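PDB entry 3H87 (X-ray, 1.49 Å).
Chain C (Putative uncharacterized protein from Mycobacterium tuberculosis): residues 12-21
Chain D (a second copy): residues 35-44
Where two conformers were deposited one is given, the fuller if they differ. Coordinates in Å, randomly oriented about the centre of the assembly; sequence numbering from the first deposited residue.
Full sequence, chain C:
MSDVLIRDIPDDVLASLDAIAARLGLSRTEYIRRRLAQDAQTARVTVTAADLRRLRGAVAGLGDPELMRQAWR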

# COMPACT_ATOMS: atom_id res chain seq x y z
N ASP C 12 -17.34 13.16 -13.22
CA ASP C 12 -17.38 11.70 -13.19
C ASP C 12 -16.17 11.11 -13.91
O ASP C 12 -15.68 10.04 -13.56
N VAL C 13 -15.69 11.82 -14.93
CA VAL C 13 -14.46 11.41 -15.58
C VAL C 13 -13.27 11.58 -14.63
O VAL C 13 -12.42 10.70 -14.52
N LEU C 14 -13.20 12.72 -13.97
CA LEU C 14 -12.15 12.97 -13.00
C LEU C 14 -12.18 11.92 -11.88
O LEU C 14 -11.13 11.44 -11.44
N ALA C 15 -13.38 11.51 -11.46
CA ALA C 15 -13.50 10.49 -10.40
C ALA C 15 -12.94 9.15 -10.87
O ALA C 15 -12.27 8.46 -10.11
N SER C 16 -13.16 8.80 -12.13
CA SER C 16 -12.62 7.56 -12.64
C SER C 16 -11.11 7.64 -12.73
O SER C 16 -10.42 6.68 -12.40
N LEU C 17 -10.58 8.78 -13.20
CA LEU C 17 -9.13 8.95 -13.28
C LEU C 17 -8.49 8.81 -11.90
O LEU C 17 -7.49 8.11 -11.73
N ASP C 18 -9.07 9.48 -10.91
CA ASP C 18 -8.60 9.35 -9.55
C ASP C 18 -8.66 7.91 -9.02
O ASP C 18 -7.77 7.50 -8.31
N ALA C 19 -9.71 7.15 -9.34
CA ALA C 19 -9.79 5.77 -8.83
C ALA C 19 -8.71 4.90 -9.47
O ALA C 19 -8.13 4.03 -8.81
N ILE C 20 -8.46 5.11 -10.75
CA ILE C 20 -7.46 4.32 -11.45
C ILE C 20 -6.07 4.61 -10.90
O ILE C 20 -5.28 3.71 -10.61
N ALA C 21 -5.73 5.89 -10.81
CA ALA C 21 -4.44 6.34 -10.29
C ALA C 21 -4.22 5.77 -8.90
O ALA C 21 -3.16 5.22 -8.60
N ARG D 35 -10.73 10.90 -25.29
CA ARG D 35 -10.00 9.70 -24.92
C ARG D 35 -10.16 9.37 -23.42
O ARG D 35 -10.38 8.22 -23.04
N LEU D 36 -10.02 10.39 -22.58
CA LEU D 36 -10.20 10.18 -21.15
C LEU D 36 -11.66 9.81 -20.77
O LEU D 36 -11.88 8.96 -19.90
N ALA D 37 -12.64 10.43 -21.41
CA ALA D 37 -14.06 10.07 -21.19
C ALA D 37 -14.35 8.62 -21.59
O ALA D 37 -15.04 7.89 -20.88
N GLN D 38 -13.77 8.18 -22.71
CA GLN D 38 -13.95 6.81 -23.18
C GLN D 38 -13.30 5.82 -22.22
O GLN D 38 -13.86 4.74 -21.94
N ASP D 39 -12.13 6.19 -21.71
CA ASP D 39 -11.46 5.37 -20.71
C ASP D 39 -12.35 5.19 -19.49
O ASP D 39 -12.47 4.08 -18.95
N ALA D 40 -12.97 6.28 -19.03
CA ALA D 40 -13.81 6.25 -17.83
C ALA D 40 -15.04 5.37 -18.03
O ALA D 40 -15.48 4.65 -17.11
N GLN D 41 -15.63 5.44 -19.23
CA GLN D 41 -16.77 4.60 -19.55
C GLN D 41 -16.38 3.12 -19.53
O GLN D 41 -17.10 2.27 -18.96
N THR D 42 -15.25 2.79 -20.14
CA THR D 42 -14.75 1.43 -20.12
C THR D 42 -14.47 0.93 -18.70
O THR D 42 -14.74 -0.23 -18.37
N ALA D 43 -13.97 1.80 -17.83
CA ALA D 43 -13.67 1.38 -16.45
C ALA D 43 -14.88 1.24 -15.54
O ALA D 43 -14.80 0.61 -14.49
N ARG D 44 -16.00 1.85 -15.92
CA ARG D 44 -17.13 1.96 -15.00
C ARG D 44 -17.66 0.62 -14.57
O ARG D 44 -17.82 -0.28 -15.38

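Two helices from separate copies of the protein cross here at 68°, their axes approaching to 9.0 Å. The backbones come nearest where C:Ser16 faces D:Ala40, with CA atoms 5.5 Å apart, and small side chains at this point let the helices sit so close. No hydrogen bond links the two stretches, so the contact rests on apolar packing and close fit.

Along chain D, D:Arg35 lies out of reach of the other helix. Its side chain, t at chi1 and p at chi2, folds back so that NH1 of D:Arg35 stands 2.9 Å from OD1 of D:Asp39, one helical turn on; the pair is a salt bridge, although the hydrogen bond within it is weak in geometry.

D:Leu36 points toward chain C and is buried. In its m, t rotamer D:Leu36 brings CD2 to 4.0 Å from CD2 of C:Leu17, which has the same m, t rotamer and whose CA-to-CB bond runs sideways while its end comes nearer. Two long, branched apolar chains can thus meet some distance from their backbones. C:Val13 also touches this residue, its CG1 lying 4.3 Å from CB of D:Leu36.

D:Ala37 offers a short methyl, set sideways, and its small size leaves room for C:Val13. With chi1 at t, C:Val13 places CG2 4.0 Å from CA and 4.2 Å from CB of D:Ala37. D:Gln38 points away and is exposed, a fitting place for an extended amide side chain. D:Asp39 starts toward chain C, but CB of D:Asp39 stays 5.5 Å from CD1 of C:Ile20, its nearest approach; its carboxylate is engaged by D:Arg35 and by partners elsewhere in the structure.

D:Ala40 is the centre of the crossing. CB of D:Ala40 lies 3.6 Å from CB of C:Ser16 and 4.4 Å from CG2 of C:Val13, while OG of C:Ser16, in the t rotamer, comes within 3.4 Å of CA of D:Ala40. Serine and alanine suit this spot because neither carries bulk beyond one atom past CB.

D:Gln41 points away, and D:Thr42, m at chi1, is out of reach. D:Ala43 turns toward chain C again, its CB 3.9 Å from OG of C:Ser16 and 4.5 Å from CD1 of C:Ile20. The isoleucine, m then t, reaches across the gap that opens as the helices diverge. At D:Arg44 the chain departs from helical phi/psi; its extended side chain ends nearer chain C than it begins, yet NH1 of D:Arg44 stops 5.6 Å from OD2 of C:Asp12.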

# COMPACT_ATOMS: atom_id res chain seq x y z
CB ASP C 12 -18.68 11.17 -13.79
CG ASP C 12 -19.90 11.43 -12.90
OD1 ASP C 12 -19.76 11.77 -11.68
OD2 ASP C 12 -21.02 11.28 -13.42
CB VAL C 13 -14.22 12.22 -16.88
CG1 VAL C 13 -12.84 11.95 -17.48
CG2 VAL C 13 -15.30 11.90 -17.89
CB LEU C 14 -12.33 14.37 -12.41
CG LEU C 14 -11.06 15.04 -11.88
CD1 LEU C 14 -10.18 15.48 -13.05
CD2 LEU C 14 -11.42 16.23 -10.96
CB ALA C 15 -14.96 10.33 -9.96
CB SER C 16 -13.24 7.21 -14.01
OG SER C 16 -12.64 6.05 -14.60
CB LEU C 17 -8.75 10.30 -13.89
CG LEU C 17 -8.99 10.48 -15.38
CD1 LEU C 17 -8.88 11.96 -15.76
CD2 LEU C 17 -8.01 9.64 -16.17
CB ASP C 18 -9.38 10.30 -8.64
CG ASP C 18 -8.96 11.76 -8.80
OD1 ASP C 18 -7.86 12.00 -9.33
OD2 ASP C 18 -9.72 12.66 -8.38
CB ALA C 19 -11.16 5.16 -9.05
CB ILE C 20 -7.50 4.66 -12.97
CG1 ILE C 20 -8.88 4.32 -13.57
CG2 ILE C 20 -6.40 3.94 -13.71
CD1 ILE C 20 -9.17 4.97 -14.97
CB ALA C 21 -4.34 7.89 -10.29
CB ARG D 35 -8.50 9.86 -25.29
CG ARG D 35 -7.60 8.64 -25.09
CD ARG D 35 -8.03 7.45 -25.97
NE ARG D 35 -8.99 6.61 -25.27
CZ ARG D 35 -9.47 5.47 -25.75
NH1 ARG D 35 -10.30 4.71 -25.02
NH2 ARG D 35 -9.08 5.06 -26.96
CB LEU D 36 -9.70 11.41 -20.41
CG LEU D 36 -8.20 11.70 -20.52
CD1 LEU D 36 -7.87 13.00 -19.77
CD2 LEU D 36 -7.31 10.54 -20.02
CB ALA D 37 -14.95 11.02 -21.97
CB GLN D 38 -13.39 6.67 -24.60
CG GLN D 38 -13.45 5.26 -25.19
CD GLN D 38 -12.83 5.15 -26.58
OE1 GLN D 38 -12.70 4.05 -27.12
NE2 GLN D 38 -12.43 6.29 -27.16
CB ASP D 39 -10.14 6.00 -20.25
CG ASP D 39 -9.05 5.97 -21.34
OD1 ASP D 39 -9.17 5.24 -22.36
OD2 ASP D 39 -8.06 6.72 -21.18
CB ALA D 40 -14.21 7.65 -17.40
CB GLN D 41 -17.34 4.99 -20.91
CG GLN D 41 -18.71 4.38 -21.20
CD GLN D 41 -19.75 4.72 -20.12
OE1 GLN D 41 -19.90 5.88 -19.73
NE2 GLN D 41 -20.46 3.70 -19.64
CB THR D 42 -13.47 1.35 -20.98
OG1 THR D 42 -13.79 1.66 -22.34
CG2 THR D 42 -12.85 -0.02 -20.90
CB ALA D 43 -12.67 2.33 -15.80
CB ARG D 44 -18.26 2.75 -15.65
CG ARG D 44 -19.45 3.01 -14.72
CD ARG D 44 -20.33 4.11 -15.29
NE ARG D 44 -21.67 4.11 -14.71
CZ ARG D 44 -22.53 5.13 -14.81
NH1 ARG D 44 -22.17 6.22 -15.48
NH2 ARG D 44 -23.73 5.05 -14.27